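PDB 4ZKQ: uncharacterized protein, which binds chemokines and probably acts as a secreted decoy receptor that keeps host chemokines from their own receptors during herpesvirus infection. Local coordinates for residues G58-L63 with A71-S76; D78-A83 with L309-G314; A98-N103 with H158-E163; H167-S172 with R342-C347. All blocks are in the same frame, centred on the assembly; numbering follows the deposited sequence.

Contact 1. Residues G58-L63 with A71-S76; sequences GPLKFL and AVLPLS
Phe62 lays one face of its ring over the methyl group of Ala71, a CH-pi contact in which Ala71 CB sits 3.9 Å from the ring centroid and 21° off the normal, shifted toward the rim that carries CE2. With CG anti to the carbonyl carbon (chi1 -70°), the ring swings back over the neighbouring strand. Alanine suits this place because its single methyl also presses against the backbone: Ala71 CB lies 3.3 Å from Lys61 O. Leu60, on the same side of its chain as Phe62, brings CD1 to Ala71 CB (4.1 Å) and Leu73 CD2 (4.3 Å). The two segments belong to different sheets, strand 54-59 to a seven-stranded mixed sheet and strand 68-74 to a four-stranded antiparallel one; the chain leaves the first and soon enters the hairpin of strands 63-65 and 68-74. Leu60 and Phe62 both also pack on Ile161, so the apolar layer continues to strand 161-169. A water bridges the two backbones, donating to Lys61 O (2.8 Å) and accepting from Val72 N (3.0 Å). The lysine chain leads away from Ala71; its NZ hydrogen-bonds to the backbone O of Glu187 and of Leu190 and forms a salt bridge with Glu191.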
loop_
_atom_site.group_PDB
_atom_site.type_symbol
_atom_site.label_atom_id
_atom_site.label_comp_id
_atom_site.label_asym_id
_atom_site.label_seq_id
_atom_site.Cartn_x
_atom_site.Cartn_y
_atom_site.Cartn_z
ATOM N N GLY A 58 10.170 -6.230 4.342
ATOM C CA GLY A 58 11.185 -5.969 3.334
ATOM C C GLY A 58 12.463 -5.380 3.899
ATOM O O GLY A 58 12.573 -5.149 5.099
ATOM N N PRO A 59 13.455 -5.151 3.027
ATOM C CA PRO A 59 14.754 -4.610 3.416
ATOM C C PRO A 59 14.791 -3.087 3.366
ATOM O O PRO A 59 14.341 -2.507 2.380
ATOM C CB PRO A 59 15.693 -5.202 2.360
ATOM C CG PRO A 59 14.850 -5.219 1.125
ATOM C CD PRO A 59 13.418 -5.483 1.593
ATOM N N LEU A 60 15.339 -2.464 4.402
ATOM C CA LEU A 60 15.595 -1.029 4.385
ATOM C C LEU A 60 16.941 -0.770 3.723
ATOM O O LEU A 60 17.976 -1.158 4.257
ATOM C CB LEU A 60 15.585 -0.459 5.802
ATOM C CG LEU A 60 15.832 1.049 5.933
ATOM C CD1 LEU A 60 14.833 1.866 5.111
ATOM C CD2 LEU A 60 15.762 1.433 7.391
ATOM N N LYS A 61 16.917 -0.130 2.555
ATOM C CA LYS A 61 18.131 0.144 1.791
ATOM C C LYS A 61 18.320 1.630 1.505
ATOM O O LYS A 61 17.353 2.348 1.245
ATOM C CB LYS A 61 18.107 -0.600 0.468
ATOM C CG LYS A 61 18.132 -2.111 0.600
ATOM C CD LYS A 61 18.139 -2.771 -0.757
ATOM C CE LYS A 61 18.354 -4.269 -0.618
ATOM N NZ LYS A 61 18.416 -4.949 -1.937
ATOM N N PHE A 62 19.577 2.066 1.530
ATOM C CA PHE A 62 19.941 3.442 1.205
ATOM C C PHE A 62 20.895 3.500 0.016
ATOM O O PHE A 62 21.739 2.621 -0.154
ATOM C CB PHE A 62 20.597 4.118 2.406
ATOM C CG PHE A 62 19.660 4.394 3.546
ATOM C CD1 PHE A 62 19.385 3.418 4.487
ATOM C CD2 PHE A 62 19.076 5.639 3.691
ATOM C CE1 PHE A 62 18.533 3.670 5.535
ATOM C CE2 PHE A 62 18.224 5.902 4.743
ATOM C CZ PHE A 62 17.950 4.916 5.666
ATOM N N LEU A 63 20.740 4.536 -0.805
ATOM C CA LEU A 63 21.689 4.861 -1.865
ATOM C C LEU A 63 22.269 6.245 -1.618
ATOM O O LEU A 63 21.577 7.134 -1.119
ATOM C CB LEU A 63 21.023 4.836 -3.237
ATOM C CG LEU A 63 21.062 3.571 -4.090
ATOM C CD1 LEU A 63 20.449 3.891 -5.441
ATOM C CD2 LEU A 63 22.471 3.029 -4.262
ATOM N N ALA A 71 16.774 6.703 1.253
ATOM C CA ALA A 71 15.855 5.573 1.101
ATOM C C ALA A 71 14.537 6.071 0.521
ATOM O O ALA A 71 14.070 7.157 0.865
ATOM C CB ALA A 71 15.624 4.884 2.429
ATOM N N VAL A 72 13.958 5.277 -0.366
ATOM C CA VAL A 72 12.710 5.622 -1.025
ATOM C C VAL A 72 11.730 4.484 -0.806
ATOM O O VAL A 72 11.900 3.395 -1.349
ATOM C CB VAL A 72 12.911 5.873 -2.530
ATOM C CG1 VAL A 72 11.585 6.193 -3.209
ATOM C CG2 VAL A 72 13.910 7.013 -2.744
ATOM N N LEU A 73 10.708 4.749 0.003
ATOM C CA LEU A 73 9.755 3.719 0.408
ATOM C C LEU A 73 8.360 3.994 -0.155
ATOM O O LEU A 73 7.888 5.129 -0.130
ATOM C CB LEU A 73 9.701 3.642 1.933
ATOM C CG LEU A 73 11.031 3.375 2.624
ATOM C CD1 LEU A 73 10.877 3.506 4.117
ATOM C CD2 LEU A 73 11.563 1.998 2.269
ATOM N N PRO A 74 7.693 2.956 -0.678
ATOM C CA PRO A 74 6.317 3.156 -1.123
ATOM C C PRO A 74 5.375 3.239 0.069
ATOM O O PRO A 74 5.573 2.491 1.026
ATOM C CB PRO A 74 6.040 1.906 -1.953
ATOM C CG PRO A 74 6.859 0.854 -1.284
ATOM C CD PRO A 74 8.118 1.552 -0.831
ATOM N N LEU A 75 4.372 4.110 0.025
ATOM C CA LEU A 75 3.420 4.171 1.127
ATOM C C LEU A 75 2.568 2.903 1.132
ATOM O O LEU A 75 2.117 2.468 2.187
ATOM C CB LEU A 75 2.561 5.436 1.055
ATOM C CG LEU A 75 3.313 6.759 1.276
ATOM C CD1 LEU A 75 2.332 7.890 1.536
ATOM C CD2 LEU A 75 4.324 6.704 2.416
ATOM N N SER A 76 2.384 2.295 -0.041
ATOM C CA SER A 76 1.817 0.949 -0.131
ATOM C C SER A 76 2.570 0.134 -1.192
ATOM O O SER A 76 2.696 0.591 -2.323
ATOM C CB SER A 76 0.325 1.026 -0.477
ATOM O OG SER A 76 -0.238 -0.267 -0.621
HETATM O O HOH W 1 14.982 2.480 -0.265
#

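Contact 2. Residues D78-A83 with L309-G314; sequences DITCPA and LASVWG
Trp313 and Cys81 meet face-on, the cysteine side chain lying flat over one side of the indole. Cys81 CB stands over the five-membered ring of Trp313, 3.6 Å from its centroid, while Cys81 SG is 3.8 Å from the centroid of the six-membered ring of Trp313, each 16° off the normal. Because SG is anti to the backbone N (chi1 -177°), the CB-SG bond runs along the length of the indole and both atoms find a ring beneath them. The edge of the same indole is used differently: Trp313 NE1 donates to Thr80 O across 2.8 Å, at an N-H...O angle of 146°, reaching the oxygen from above the carbonyl plane. Beside it, Thr80 CG2 packs on Ser311 CB at 3.9 Å, and a water joins the two hydroxyls, 2.9 Å from Thr80 OG1 and 2.9 Å from Ser311 OG. Thr80 OG1 also accepts a hydrogen bond from Lys382 of the adjoining strand 378-384, and Glu144 binds the backbone N of Thr80 and of Cys81. Cys81 is tied to Cys84 in a tight disulfide. Tryptophan suits the place because its polarisable face receives the sulfur while its N-H supplies a donor to one of the loop's backbone carbonyls.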
loop_
_atom_site.group_PDB
_atom_site.type_symbol
_atom_site.label_atom_id
_atom_site.label_comp_id
_atom_site.label_asym_id
_atom_site.label_seq_id
_atom_site.Cartn_x
_atom_site.Cartn_y
_atom_site.Cartn_z
ATOM N N ASP A 78 1.580 -2.702 -2.483
ATOM C CA ASP A 78 0.663 -3.405 -3.368
ATOM C C ASP A 78 -0.313 -2.473 -4.074
ATOM O O ASP A 78 -0.587 -1.357 -3.623
ATOM C CB ASP A 78 -0.102 -4.466 -2.588
ATOM C CG ASP A 78 0.821 -5.392 -1.819
ATOM O OD1 ASP A 78 1.700 -6.019 -2.449
ATOM O OD2 ASP A 78 0.672 -5.479 -0.591
ATOM N N ILE A 79 -0.833 -2.954 -5.194
ATOM C CA ILE A 79 -1.854 -2.239 -5.925
ATOM C C ILE A 79 -3.199 -2.683 -5.386
ATOM O O ILE A 79 -3.524 -3.880 -5.413
ATOM C CB ILE A 79 -1.763 -2.507 -7.446
ATOM C CG1 ILE A 79 -0.432 -1.988 -8.001
ATOM C CG2 ILE A 79 -2.942 -1.883 -8.192
ATOM C CD1 ILE A 79 -0.264 -2.204 -9.490
ATOM N N THR A 80 -3.960 -1.737 -4.846
ATOM C CA THR A 80 -5.376 -1.996 -4.603
ATOM C C THR A 80 -6.177 -0.911 -5.300
ATOM O O THR A 80 -6.914 -1.188 -6.237
ATOM C CB THR A 80 -5.739 -2.045 -3.107
ATOM O OG1 THR A 80 -5.035 -3.120 -2.473
ATOM C CG2 THR A 80 -7.242 -2.285 -2.940
ATOM N N CYS A 81 -6.027 0.320 -4.826
ATOM C CA CYS A 81 -6.692 1.480 -5.411
ATOM C C CYS A 81 -5.686 2.612 -5.639
ATOM O O CYS A 81 -5.483 3.445 -4.762
ATOM C CB CYS A 81 -7.819 1.974 -4.506
ATOM S SG CYS A 81 -8.728 3.364 -5.226
ATOM N N PRO A 82 -5.060 2.647 -6.822
ATOM C CA PRO A 82 -3.985 3.610 -7.096
ATOM C C PRO A 82 -4.345 5.072 -6.831
ATOM O O PRO A 82 -3.482 5.814 -6.355
ATOM C CB PRO A 82 -3.698 3.387 -8.582
ATOM C CG PRO A 82 -4.033 1.942 -8.804
ATOM C CD PRO A 82 -5.219 1.673 -7.919
ATOM N N ALA A 83 -5.584 5.474 -7.101
ATOM C CA ALA A 83 -5.968 6.882 -7.011
ATOM C C ALA A 83 -6.579 7.256 -5.661
ATOM O O ALA A 83 -6.707 8.439 -5.352
ATOM C CB ALA A 83 -6.941 7.225 -8.130
ATOM N N LEU A 309 -7.856 -11.039 3.904
ATOM C CA LEU A 309 -8.237 -9.639 3.850
ATOM C C LEU A 309 -8.956 -9.391 2.540
ATOM O O LEU A 309 -8.459 -9.769 1.479
ATOM C CB LEU A 309 -7.019 -8.723 3.964
ATOM C CG LEU A 309 -7.302 -7.222 3.932
ATOM C CD1 LEU A 309 -8.037 -6.769 5.186
ATOM C CD2 LEU A 309 -6.014 -6.438 3.763
ATOM N N ALA A 310 -10.133 -8.781 2.620
ATOM C CA ALA A 310 -10.896 -8.442 1.430
ATOM C C ALA A 310 -10.994 -6.930 1.319
ATOM O O ALA A 310 -11.429 -6.264 2.257
ATOM C CB ALA A 310 -12.288 -9.081 1.474
ATOM N N SER A 311 -10.548 -6.389 0.184
ATOM C CA SER A 311 -10.645 -4.963 -0.090
ATOM C C SER A 311 -11.523 -4.782 -1.310
ATOM O O SER A 311 -11.320 -5.456 -2.313
ATOM C CB SER A 311 -9.268 -4.343 -0.347
ATOM O OG SER A 311 -8.332 -4.701 0.648
ATOM N N VAL A 312 -12.486 -3.873 -1.233
ATOM C CA VAL A 312 -13.343 -3.598 -2.379
ATOM C C VAL A 312 -13.509 -2.104 -2.531
ATOM O O VAL A 312 -13.674 -1.381 -1.548
ATOM C CB VAL A 312 -14.723 -4.284 -2.243
ATOM C CG1 VAL A 312 -15.448 -3.815 -0.991
ATOM C CG2 VAL A 312 -15.577 -4.053 -3.495
ATOM N N TRP A 313 -13.442 -1.631 -3.769
ATOM C CA TRP A 313 -13.739 -0.238 -4.024
ATOM C C TRP A 313 -14.410 -0.075 -5.370
ATOM O O TRP A 313 -14.345 -0.962 -6.215
ATOM C CB TRP A 313 -12.470 0.612 -3.942
ATOM C CG TRP A 313 -11.441 0.323 -4.973
ATOM C CD1 TRP A 313 -10.413 -0.572 -4.878
ATOM C CD2 TRP A 313 -11.317 0.941 -6.255
ATOM N NE1 TRP A 313 -9.655 -0.546 -6.023
ATOM C CE2 TRP A 313 -10.191 0.377 -6.887
ATOM C CE3 TRP A 313 -12.048 1.924 -6.933
ATOM C CZ2 TRP A 313 -9.783 0.752 -8.160
ATOM C CZ3 TRP A 313 -11.641 2.298 -8.196
ATOM C CH2 TRP A 313 -10.521 1.716 -8.797
ATOM N N GLY A 314 -15.067 1.060 -5.563
ATOM C CA GLY A 314 -15.710 1.324 -6.833
ATOM C C GLY A 314 -15.881 2.798 -7.108
ATOM O O GLY A 314 -15.688 3.636 -6.233
HETATM O O HOH W 2 -5.887 -3.236 0.325
#

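Contact 3. Residues A98-N103 with H158-E163; sequences AHVAVN and HLCIQE
The disulfide between Cys96 and Cys160 ties the chain just after strand 85-94 to the short 3-10 turn that leads into strand 161-169, and this contact wraps the following loop, 98-103, round its sulfur. Val102 and Val100 face Cys160 from that loop, two positions apart in an extended stretch whose intervening Ala101 points away. Val102 presents CB to Cys160 SG at 4.0 Å, and Val100 adds CG1 at 4.2 Å, so the sulfur rests against two branched, apolar side chains. In Val100 the touching methyl lies between the backbone N and the carbonyl carbon (chi1 57°), which aims it at the disulfide. With SG anti to the carbonyl carbon of Cys160, the sulfur is on the side of the valines. Valine suits both positions here, since its short, branched side chain can pack apolar carbon on the sulfur. The turn is closed by a backbone bond from Ile161 N to His158 O, 3.3 Å long, after which the chain enters the strand that lies next to 85-94 in the large mixed sheet. Trp94 of that neighbouring strand also touches Val102 and Cys160. Farther out, at the protein surface, His99 and Leu159 make a looser contact, with His99 CE1 4.5 Å from Leu159 CD1 and the methyl approaching the imidazole obliquely.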
loop_
_atom_site.group_PDB
_atom_site.type_symbol
_atom_site.label_atom_id
_atom_site.label_comp_id
_atom_site.label_asym_id
_atom_site.label_seq_id
_atom_site.Cartn_x
_atom_site.Cartn_y
_atom_site.Cartn_z
ATOM N N ALA A 98 27.962 3.254 18.572
ATOM C CA ALA A 98 28.792 4.111 19.412
ATOM C C ALA A 98 29.782 4.924 18.582
ATOM O O ALA A 98 30.032 6.095 18.868
ATOM C CB ALA A 98 29.534 3.278 20.446
ATOM N N HIS A 99 30.326 4.304 17.540
ATOM C CA HIS A 99 31.410 4.906 16.769
ATOM C C HIS A 99 30.935 5.929 15.735
ATOM O O HIS A 99 31.744 6.689 15.200
ATOM C CB HIS A 99 32.216 3.810 16.071
ATOM C CG HIS A 99 31.468 3.109 14.971
ATOM N ND1 HIS A 99 31.519 3.521 13.667
ATOM C CD2 HIS A 99 30.660 2.020 15.010
ATOM C CE1 HIS A 99 30.766 2.709 12.924
ATOM N NE2 HIS A 99 30.243 1.804 13.712
ATOM N N VAL A 100 29.636 5.953 15.453
ATOM C CA VAL A 100 29.104 6.875 14.457
ATOM C C VAL A 100 28.550 8.120 15.148
ATOM O O VAL A 100 27.848 8.028 16.161
ATOM C CB VAL A 100 28.016 6.205 13.580
ATOM C CG1 VAL A 100 26.898 5.664 14.427
ATOM C CG2 VAL A 100 27.474 7.185 12.551
ATOM N N ALA A 101 28.889 9.281 14.593
ATOM C CA ALA A 101 28.535 10.570 15.181
ATOM C C ALA A 101 27.516 11.301 14.319
ATOM O O ALA A 101 27.862 12.221 13.577
ATOM C CB ALA A 101 29.775 11.427 15.361
ATOM N N VAL A 102 26.260 10.882 14.422
ATOM C CA VAL A 102 25.180 11.502 13.670
ATOM C C VAL A 102 24.104 11.931 14.649
ATOM O O VAL A 102 23.714 11.169 15.535
ATOM C CB VAL A 102 24.599 10.544 12.605
ATOM C CG1 VAL A 102 23.409 11.174 11.898
ATOM C CG2 VAL A 102 25.668 10.182 11.591
ATOM N N ASN A 103 23.648 13.169 14.500
ATOM C CA ASN A 103 22.627 13.721 15.377
ATOM C C ASN A 103 21.242 13.447 14.806
ATOM O O ASN A 103 21.086 13.306 13.594
ATOM C CB ASN A 103 22.832 15.229 15.564
ATOM C CG ASN A 103 24.147 15.564 16.249
ATOM O OD1 ASN A 103 24.501 14.968 17.266
ATOM N ND2 ASN A 103 24.879 16.523 15.690
ATOM N N HIS A 158 23.115 5.851 7.641
ATOM C CA HIS A 158 22.139 4.778 7.474
ATOM C C HIS A 158 22.139 3.788 8.639
ATOM O O HIS A 158 21.126 3.141 8.913
ATOM C CB HIS A 158 22.406 4.029 6.172
ATOM C CG HIS A 158 23.639 3.183 6.205
ATOM N ND1 HIS A 158 24.906 3.712 6.077
ATOM C CD2 HIS A 158 23.800 1.849 6.355
ATOM C CE1 HIS A 158 25.795 2.735 6.148
ATOM N NE2 HIS A 158 25.152 1.596 6.316
ATOM N N LEU A 159 23.269 3.676 9.330
ATOM C CA LEU A 159 23.401 2.713 10.421
ATOM C C LEU A 159 22.600 3.106 11.657
ATOM O O LEU A 159 22.459 2.306 12.576
ATOM C CB LEU A 159 24.872 2.543 10.814
ATOM C CG LEU A 159 25.815 1.985 9.749
ATOM C CD1 LEU A 159 27.240 1.994 10.265
ATOM C CD2 LEU A 159 25.409 0.577 9.344
ATOM N N CYS A 160 22.089 4.333 11.689
ATOM C CA CYS A 160 21.303 4.790 12.835
ATOM C C CYS A 160 19.821 4.398 12.716
ATOM O O CYS A 160 19.085 4.441 13.699
ATOM C CB CYS A 160 21.430 6.307 12.994
ATOM S SG CYS A 160 23.147 6.907 13.146
ATOM N N ILE A 161 19.390 4.016 11.518
ATOM C CA ILE A 161 17.991 3.643 11.306
ATOM C C ILE A 161 17.863 2.123 11.213
ATOM O O ILE A 161 18.166 1.535 10.183
ATOM C CB ILE A 161 17.425 4.302 10.035
ATOM C CG1 ILE A 161 17.626 5.823 10.095
ATOM C CG2 ILE A 161 15.937 3.980 9.887
ATOM C CD1 ILE A 161 17.583 6.496 8.750
ATOM N N GLN A 162 17.421 1.494 12.300
ATOM C CA GLN A 162 17.314 0.035 12.356
ATOM C C GLN A 162 16.158 -0.500 11.521
ATOM O O GLN A 162 16.263 -1.556 10.897
ATOM C CB GLN A 162 17.133 -0.440 13.795
ATOM C CG GLN A 162 18.434 -0.626 14.556
ATOM C CD GLN A 162 19.101 0.687 14.882
ATOM O OE1 GLN A 162 18.448 1.729 14.945
ATOM N NE2 GLN A 162 20.411 0.648 15.093
ATOM N N GLU A 163 15.038 0.211 11.551
ATOM C CA GLU A 163 13.870 -0.198 10.790
ATOM C C GLU A 163 12.908 0.965 10.624
ATOM O O GLU A 163 12.953 1.939 11.384
ATOM C CB GLU A 163 13.161 -1.361 11.484
ATOM C CG GLU A 163 12.472 -0.961 12.765
ATOM C CD GLU A 163 11.792 -2.123 13.464
ATOM O OE1 GLU A 163 12.187 -3.278 13.226
ATOM O OE2 GLU A 163 10.863 -1.872 14.256
#

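Contact 4. Residues H167-S172 with R342-C347; sequences HFKELS and RIMSKC
Met344 carries nearly all of this contact, and its closest partner is a backbone carbonyl: Met344 CG lies 3.0 Å from Ser172 O, with Met344 SD next at 3.3 Å from the same oxygen. The CG-SD part of the chain passes across the carbonyl oxygen in a tight van der Waals approach. A second backbone oxygen, Leu171 O, is 4.0 Å from Met344 SD, while the leucine side chain turns away. The methionine gets there with CG anti to the carbonyl carbon (chi1 -81°) and is extended beyond, so that it passes the oxygen and continues to the lysine. Methionine fits because it is long, unbranched and flexible enough to follow a backbone surface.

The apolar part is small. Beyond Ser172, the terminal methyl of the methionine crosses the lysine chain at CE, with Met344 CE 4.2 Å from Lys169 CE, the lysine offering the aliphatic part of a fully extended chain.

The polar link is made by water, which donates to Ser172 O (2.9 Å) and accepts from Met344 N (3.2 Å). Ser172 O is thus bound by the water and flanked by the methionine. Ser172 OG accepts a hydrogen bond from Ala174 N within the turn of the hairpin formed by strands 161-169 and 175-181.

The contact bridges that turn and the loop that runs from strand 341-342 to strand 350-355. Strand 324-330 lies close by: its Ser325 and Ala327 touch Ser172, and its Cys326 forms a disulfide with Cys347 of the loop.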
loop_
_atom_site.group_PDB
_atom_site.type_symbol
_atom_site.label_atom_id
_atom_site.label_comp_id
_atom_site.label_asym_id
_atom_site.label_seq_id
_atom_site.Cartn_x
_atom_site.Cartn_y
_atom_site.Cartn_z
ATOM N N HIS A 167 2.571 2.789 8.208
ATOM C CA HIS A 167 1.179 2.439 8.373
ATOM C C HIS A 167 0.409 3.276 7.377
ATOM O O HIS A 167 0.452 4.500 7.455
ATOM C CB HIS A 167 0.700 2.713 9.804
ATOM C CG HIS A 167 -0.725 2.353 10.033
ATOM N ND1 HIS A 167 -1.775 3.127 9.561
ATOM C CD2 HIS A 167 -1.296 1.297 10.652
ATOM C CE1 HIS A 167 -2.917 2.560 9.894
ATOM N NE2 HIS A 167 -2.656 1.446 10.559
ATOM N N PHE A 168 -0.248 2.628 6.421
ATOM C CA PHE A 168 -1.096 3.322 5.453
ATOM C C PHE A 168 -2.563 3.018 5.731
ATOM O O PHE A 168 -3.018 1.878 5.570
ATOM C CB PHE A 168 -0.725 2.911 4.026
ATOM C CG PHE A 168 -1.413 3.719 2.953
ATOM C CD1 PHE A 168 -0.954 4.980 2.611
ATOM C CD2 PHE A 168 -2.500 3.207 2.273
ATOM C CE1 PHE A 168 -1.584 5.722 1.618
ATOM C CE2 PHE A 168 -3.131 3.943 1.282
ATOM C CZ PHE A 168 -2.674 5.200 0.957
ATOM N N LYS A 169 -3.294 4.027 6.184
ATOM C CA LYS A 169 -4.724 3.872 6.420
ATOM C C LYS A 169 -5.460 4.167 5.128
ATOM O O LYS A 169 -5.534 5.315 4.686
ATOM C CB LYS A 169 -5.222 4.781 7.543
ATOM C CG LYS A 169 -6.646 4.435 7.946
ATOM C CD LYS A 169 -7.114 5.175 9.179
ATOM C CE LYS A 169 -8.339 4.488 9.773
ATOM N NZ LYS A 169 -8.838 5.176 10.995
ATOM N N GLU A 170 -5.970 3.109 4.508
ATOM C CA GLU A 170 -6.690 3.227 3.254
ATOM C C GLU A 170 -8.019 3.928 3.437
ATOM O O GLU A 170 -8.528 4.077 4.554
ATOM C CB GLU A 170 -6.928 1.844 2.635
ATOM C CG GLU A 170 -5.655 1.128 2.247
ATOM C CD GLU A 170 -5.904 -0.151 1.466
ATOM O OE1 GLU A 170 -7.026 -0.684 1.535
ATOM O OE2 GLU A 170 -4.970 -0.624 0.785
ATOM N N LEU A 171 -8.586 4.345 2.318
ATOM C CA LEU A 171 -9.901 4.964 2.321
ATOM C C LEU A 171 -10.902 4.037 3.011
ATOM O O LEU A 171 -11.781 4.485 3.743
ATOM C CB LEU A 171 -10.326 5.287 0.888
ATOM C CG LEU A 171 -11.648 6.019 0.683
ATOM C CD1 LEU A 171 -11.623 7.395 1.336
ATOM C CD2 LEU A 171 -11.921 6.128 -0.806
ATOM N N SER A 172 -10.736 2.735 2.805
ATOM C CA SER A 172 -11.580 1.739 3.460
ATOM C C SER A 172 -11.485 1.766 4.985
ATOM O O SER A 172 -12.386 1.297 5.675
ATOM C CB SER A 172 -11.198 0.342 2.993
ATOM O OG SER A 172 -9.911 0.011 3.489
ATOM N N ARG A 342 -16.315 -6.342 9.014
ATOM C CA ARG A 342 -16.149 -5.037 8.398
ATOM C C ARG A 342 -15.171 -4.200 9.210
ATOM O O ARG A 342 -15.222 -4.193 10.443
ATOM C CB ARG A 342 -17.500 -4.342 8.299
ATOM C CG ARG A 342 -17.591 -3.259 7.246
ATOM C CD ARG A 342 -18.997 -2.667 7.220
ATOM N NE ARG A 342 -20.023 -3.697 7.060
ATOM C CZ ARG A 342 -21.332 -3.479 7.144
ATOM N NH1 ARG A 342 -21.797 -2.260 7.392
ATOM N NH2 ARG A 342 -22.181 -4.485 6.982
ATOM N N ILE A 343 -14.270 -3.500 8.530
ATOM C CA ILE A 343 -13.238 -2.752 9.235
ATOM C C ILE A 343 -13.752 -1.386 9.683
ATOM O O ILE A 343 -13.534 -0.981 10.833
ATOM C CB ILE A 343 -11.974 -2.605 8.379
ATOM C CG1 ILE A 343 -11.259 -3.956 8.321
ATOM C CG2 ILE A 343 -11.054 -1.554 8.976
ATOM C CD1 ILE A 343 -9.982 -3.977 7.511
ATOM N N MET A 344 -14.446 -0.670 8.805
ATOM C CA MET A 344 -15.071 0.567 9.275
ATOM C C MET A 344 -16.521 0.341 9.672
ATOM O O MET A 344 -17.080 -0.729 9.431
ATOM C CB MET A 344 -14.982 1.670 8.237
ATOM C CG MET A 344 -13.629 2.367 8.228
ATOM S SD MET A 344 -13.569 3.907 7.282
ATOM C CE MET A 344 -12.149 4.702 8.049
ATOM N N SER A 345 -17.121 1.360 10.279
ATOM C CA SER A 345 -18.457 1.245 10.870
ATOM C C SER A 345 -19.492 0.700 9.882
ATOM O O SER A 345 -20.197 -0.264 10.182
ATOM C CB SER A 345 -18.914 2.608 11.404
ATOM O OG SER A 345 -20.242 2.550 11.878
ATOM N N LYS A 346 -19.571 1.314 8.705
ATOM C CA LYS A 346 -20.616 0.974 7.749
ATOM C C LYS A 346 -20.086 0.878 6.318
ATOM O O LYS A 346 -19.257 1.692 5.907
ATOM C CB LYS A 346 -21.731 2.014 7.820
ATOM C CG LYS A 346 -21.277 3.408 7.409
ATOM C CD LYS A 346 -22.366 4.442 7.626
ATOM C CE LYS A 346 -21.892 5.829 7.222
ATOM N NZ LYS A 346 -21.484 5.889 5.789
ATOM N N CYS A 347 -20.567 -0.105 5.564
ATOM C CA CYS A 347 -20.250 -0.203 4.143
ATOM C C CYS A 347 -21.542 -0.287 3.354
ATOM O O CYS A 347 -22.110 -1.363 3.177
ATOM C CB CYS A 347 -19.371 -1.416 3.843
ATOM S SG CYS A 347 -18.994 -1.610 2.084
HETATM O O HOH W 3 -14.340 -0.865 5.654
#

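How the contacts relate
Along the chain contact 1 closes first and contact 3 follows, nested within the long loop spanned by contact 2, whose segments alternate with those of contact 4. Contacts 1 and 3, with centres about 17 Å apart, touch where Phe62 packs on His158, and both reach the seven-stranded mixed sheet. Contacts 1 and 4 meet where Leu75 O abuts Phe168. Strand 161-169 runs from contact 3 to contact 4, about 36 Å away between centres. Contacts 2 and 4 have centres about 11 Å apart. The first pair lies within the N-terminal sheets; contacts 2 and 4 lie where loops from them meet the ten-stranded sheet, probably part of the junction between the two halves.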